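Local coordinates for Glucose/sorbosone dehydrogenases (Escherichia coli K12, PDB 2G8S), which belongs to the glucose/sorbosone dehydrogenase family of beta-propeller proteins and binds a calcium ion, at residues D222-P227 with F265-S270. Sequence-based numbering, arbitrary orientation.
Sequences DEINIP and FYWKDS. With CA (calcium ion), chain C; EDO (1,2-ethanediol), chain N.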
ATOM      1  N   ASP A 222     -14.880  -3.026  -2.233  1.00  5.97           N
ATOM      2  CA  ASP A 222     -13.509  -3.134  -1.709  1.00  5.34           C
ATOM      3  C   ASP A 222     -13.218  -4.597  -1.395  1.00  5.47           C
ATOM      4  O   ASP A 222     -14.133  -5.349  -1.041  1.00  5.25           O
ATOM      5  CB  ASP A 222     -13.319  -2.329  -0.418  1.00  5.22           C
ATOM      6  CG  ASP A 222     -13.276  -0.821  -0.638  1.00  5.44           C
ATOM      7  OD1 ASP A 222     -13.620  -0.324  -1.736  1.00  7.21           O
ATOM      8  OD2 ASP A 222     -12.910  -0.128   0.337  1.00  5.35           O
ATOM      9  N   GLU A 223     -11.947  -4.990  -1.511  1.00  5.10           N
ATOM     10  CA  GLU A 223     -11.548  -6.397  -1.365  1.00  5.03           C
ATOM     11  C   GLU A 223     -10.280  -6.579  -0.548  1.00  5.02           C
ATOM     12  O   GLU A 223      -9.425  -5.692  -0.503  1.00  5.06           O
ATOM     13  CB  GLU A 223     -11.270  -7.017  -2.741  1.00  4.98           C
ATOM     14  CG  GLU A 223     -12.468  -7.133  -3.671  1.00  5.84           C
ATOM     15  CD  GLU A 223     -12.107  -7.819  -4.985  1.00  5.25           C
ATOM     16  OE1 GLU A 223     -10.892  -8.051  -5.253  1.00  5.60           O
ATOM     17  OE2 GLU A 223     -13.045  -8.140  -5.756  1.00  6.03           O
ATOM     18  N   ILE A 224     -10.174  -7.748   0.076  1.00  5.15           N
ATOM     19  CA  ILE A 224      -8.900  -8.327   0.499  1.00  5.00           C
ATOM     20  C   ILE A 224      -8.645  -9.552  -0.372  1.00  4.92           C
ATOM     21  O   ILE A 224      -9.512 -10.428  -0.473  1.00  5.33           O
ATOM     22  CB  ILE A 224      -8.909  -8.794   1.969  1.00  4.83           C
ATOM     23  CG1 ILE A 224      -9.242  -7.632   2.904  1.00  5.15           C
ATOM     24  CG2 ILE A 224      -7.546  -9.416   2.334  1.00  6.34           C
ATOM     25  CD1 ILE A 224      -9.442  -8.053   4.368  1.00  5.87           C
ATOM     26  N   ASN A 225      -7.486  -9.577  -1.033  1.00  5.14           N
ATOM     27  CA  ASN A 225      -7.059 -10.730  -1.814  1.00  5.13           C
ATOM     28  C   ASN A 225      -5.780 -11.350  -1.259  1.00  5.48           C
ATOM     29  O   ASN A 225      -4.967 -10.664  -0.607  1.00  5.47           O
ATOM     30  CB  ASN A 225      -6.824 -10.313  -3.270  1.00  5.04           C
ATOM     31  CG  ASN A 225      -8.111  -9.969  -3.977  1.00  5.67           C
ATOM     32  OD1 ASN A 225      -8.956 -10.833  -4.151  1.00  6.56           O
ATOM     33  ND2 ASN A 225      -8.276  -8.706  -4.368  1.00  6.73           N
ATOM     34  N   ILE A 226      -5.609 -12.643  -1.538  1.00  5.78           N
ATOM     35  CA  ILE A 226      -4.353 -13.361  -1.267  1.00  6.65           C
ATOM     36  C   ILE A 226      -3.766 -13.752  -2.633  1.00  7.30           C
ATOM     37  O   ILE A 226      -4.048 -14.830  -3.164  1.00  7.37           O
ATOM     38  CB  ILE A 226      -4.541 -14.610  -0.364  1.00  6.81           C
ATOM     39  CG1 ILE A 226      -5.312 -14.249   0.916  1.00  7.21           C
ATOM     40  CG2 ILE A 226      -3.185 -15.255  -0.061  1.00  7.82           C
ATOM     41  CD1 ILE A 226      -5.677 -15.464   1.769  1.00  7.08           C
ATOM     42  N   PRO A 227      -2.996 -12.832  -3.229  1.00  7.74           N
ATOM     43  CA  PRO A 227      -2.651 -12.997  -4.642  1.00  8.47           C
ATOM     44  C   PRO A 227      -1.678 -14.140  -4.912  1.00  9.13           C
ATOM     45  O   PRO A 227      -0.707 -14.322  -4.176  1.00  9.83           O
ATOM     46  CB  PRO A 227      -2.075 -11.638  -5.040  1.00  8.75           C
ATOM     47  CG  PRO A 227      -1.740 -10.943  -3.777  1.00  9.65           C
ATOM     48  CD  PRO A 227      -2.478 -11.576  -2.652  1.00  7.96           C
ATOM     49  N   PHE A 265     -12.315 -11.474   1.322  1.00  6.67           N
ATOM     50  CA  PHE A 265     -13.298 -10.608   1.966  1.00  6.10           C
ATOM     51  C   PHE A 265     -13.663  -9.492   1.009  1.00  6.23           C
ATOM     52  O   PHE A 265     -12.820  -9.009   0.255  1.00  5.93           O
ATOM     53  CB  PHE A 265     -12.724 -10.010   3.263  1.00  6.43           C
ATOM     54  CG  PHE A 265     -13.774  -9.549   4.234  1.00  5.20           C
ATOM     55  CD1 PHE A 265     -14.278 -10.432   5.184  1.00  6.71           C
ATOM     56  CD2 PHE A 265     -14.279  -8.249   4.185  1.00  6.57           C
ATOM     57  CE1 PHE A 265     -15.267 -10.025   6.079  1.00  6.63           C
ATOM     58  CE2 PHE A 265     -15.274  -7.833   5.078  1.00  7.09           C
ATOM     59  CZ  PHE A 265     -15.767  -8.720   6.024  1.00  7.23           C
ATOM     60  N   TYR A 266     -14.926  -9.089   1.026  1.00  5.99           N
ATOM     61  CA  TYR A 266     -15.330  -7.903   0.285  1.00  6.21           C
ATOM     62  C   TYR A 266     -16.357  -7.113   1.079  1.00  6.17           C
ATOM     63  O   TYR A 266     -17.032  -7.658   1.971  1.00  6.60           O
ATOM     64  CB  TYR A 266     -15.854  -8.242  -1.124  1.00  6.25           C
ATOM     65  CG  TYR A 266     -17.013  -9.216  -1.114  1.00  7.27           C
ATOM     66  CD1 TYR A 266     -18.335  -8.766  -1.030  1.00  7.43           C
ATOM     67  CD2 TYR A 266     -16.778 -10.596  -1.164  1.00  7.68           C
ATOM     68  CE1 TYR A 266     -19.396  -9.677  -1.001  1.00  7.26           C
ATOM     69  CE2 TYR A 266     -17.818 -11.504  -1.136  1.00  8.47           C
ATOM     70  CZ  TYR A 266     -19.121 -11.042  -1.055  1.00  7.15           C
ATOM     71  OH  TYR A 266     -20.138 -11.962  -1.022  1.00  9.67           O
ATOM     72  N   TRP A 267     -16.441  -5.822   0.772  1.00  6.50           N
ATOM     73  CA  TRP A 267     -17.440  -4.946   1.369  1.00  7.00           C
ATOM     74  C   TRP A 267     -18.289  -4.361   0.257  1.00  7.79           C
ATOM     75  O   TRP A 267     -17.772  -3.640  -0.603  1.00  8.63           O
ATOM     76  CB  TRP A 267     -16.782  -3.771   2.098  1.00  7.35           C
ATOM     77  CG  TRP A 267     -15.961  -4.086   3.319  1.00  6.90           C
ATOM     78  CD1 TRP A 267     -16.362  -3.978   4.626  1.00  7.61           C
ATOM     79  CD2 TRP A 267     -14.581  -4.475   3.357  1.00  6.71           C
ATOM     80  NE1 TRP A 267     -15.326  -4.302   5.471  1.00  7.68           N
ATOM     81  CE2 TRP A 267     -14.218  -4.606   4.720  1.00  7.47           C
ATOM     82  CE3 TRP A 267     -13.611  -4.722   2.371  1.00  6.70           C
ATOM     83  CZ2 TRP A 267     -12.930  -4.989   5.119  1.00  7.61           C
ATOM     84  CZ3 TRP A 267     -12.324  -5.107   2.773  1.00  6.96           C
ATOM     85  CH2 TRP A 267     -12.000  -5.229   4.134  1.00  7.60           C
ATOM     86  N   LYS A 268     -19.585  -4.649   0.258  1.00  8.48           N
ATOM     87  CA  LYS A 268     -20.480  -3.966  -0.672  1.00  9.17           C
ATOM     88  C   LYS A 268     -20.689  -2.489  -0.345  1.00  9.83           C
ATOM     89  O   LYS A 268     -21.071  -1.703  -1.214  1.00 10.33           O
ATOM     90  CB  LYS A 268     -21.811  -4.703  -0.782  1.00  9.42           C
ATOM     91  CG  LYS A 268     -21.724  -5.975  -1.610  1.00  9.41           C
ATOM     92  CD  LYS A 268     -23.113  -6.495  -1.837  1.00 10.80           C
ATOM     93  CE  LYS A 268     -23.123  -7.770  -2.631  1.00 11.62           C
ATOM     94  NZ  LYS A 268     -24.559  -8.039  -2.973  1.00 10.70           N
ATOM     95  N   ASP A 269     -20.452  -2.118   0.906  1.00  9.85           N
ATOM     96  CA  ASP A 269     -20.371  -0.718   1.313  1.00 10.62           C
ATOM     97  C   ASP A 269     -18.907  -0.420   1.599  1.00 10.56           C
ATOM     98  O   ASP A 269     -18.372  -0.820   2.639  1.00 10.68           O
ATOM     99  CB  ASP A 269     -21.209  -0.483   2.571  1.00 11.41           C
ATOM    100  CG  ASP A 269     -22.694  -0.457   2.281  1.00 13.97           C
ATOM    101  OD1 ASP A 269     -23.108   0.304   1.380  1.00 19.01           O
ATOM    102  OD2 ASP A 269     -23.453  -1.181   2.959  1.00 16.40           O
ATOM    103  N   SER A 270     -18.256   0.264   0.666  1.00 10.39           N
ATOM    104  CA  SER A 270     -16.797   0.450   0.723  1.00 10.12           C
ATOM    105  C   SER A 270     -16.320   1.329   1.888  1.00  9.40           C
ATOM    106  O   SER A 270     -16.746   2.471   2.002  1.00 10.03           O
ATOM    107  CB  SER A 270     -16.292   1.062  -0.578  1.00 11.01           C
ATOM    108  OG  SER A 270     -16.365   0.124  -1.640  1.00 12.46           O
TER
HETATM  109 CA    CA C2002     -11.431  -8.912  -7.531  1.00  5.40          CA
HETATM  110  C1  EDO N3021     -22.829  -1.638  -4.073  1.00 30.60           C
HETATM  111  O1  EDO N3021     -23.838  -1.822  -3.069  1.00 31.28           O
HETATM  112  C2  EDO N3021     -21.914  -2.856  -4.116  1.00 29.93           C
HETATM  113  O2  EDO N3021     -22.536  -3.905  -4.871  1.00 30.31           O
HETATM  114  O   HOH W   1     -10.609 -10.913  -6.340  1.00  5.79           O
HETATM  115  O   HOH W   2     -12.411  -7.333  -8.988  1.00  7.60           O
HETATM  116  O   HOH W   3      -9.442  -7.638  -7.883  1.00  6.03           O
HETATM  117  O   HOH W   4     -13.316 -10.192  -8.116  1.00  6.80           O
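Strands 222-225 and 265-267 run antiparallel, their axes 172° apart and 4.7 Å at closest approach, with Asp222 facing Trp267, Glu223 facing Tyr266 and Ile224 facing Phe265. They are the last two strands of a four-stranded antiparallel sheet in order 198-205, 210-216, 222-225, 265-267, one blade of the beta-propeller, and the long connection between them contains no helix or strand. Ile224 N donates to Phe265 O at 2.9 Å and Trp267 N to Asp222 O at 3.0 Å; the return bond from Phe265 N to Ile224 O is weak.

Asp222, Ile224, Phe265 and Trp267 point to one face. There the Trp267 indole, its CG anti to the carbonyl carbon (chi1 -66°), turns the CE3-CZ3 edge of its six-membered ring toward the backbone of strand 222-225: CE3 lies 3.7 Å from Asp222 CB, and CH2 lies 3.8 Å from Ile224 CD1, which approaches the ring obliquely. Phe265 brings the CE2 corner of its ring over one indole face, 3.4 Å above the plane and displaced toward the rim. Met304 of strand 300-307 touches both side chains, tying this face to the next blade, where Glu313 accepts a hydrogen bond from Trp267 NE1.

Beyond the paired residues, Ser270 OG donates to Asp222 OD1, reaching it from above the carboxylate plane, 72° out. The same carboxylate accepts from Gly217 N through OD1 and from Val273 N through OD2, so three firm bonds hold this buried group.

Glu223 and Tyr266 point to the opposite face. Glu223 chelates the calcium ion through both oxygens, and Tyr233 O and four waters are also ligands. Asn225 steadies this carboxylate: its ND2 donates to Glu223 OE1 on the anti side at 2.8 Å, while its OD1 accepts a hydrogen bond from a calcium-bound water at 2.7 Å.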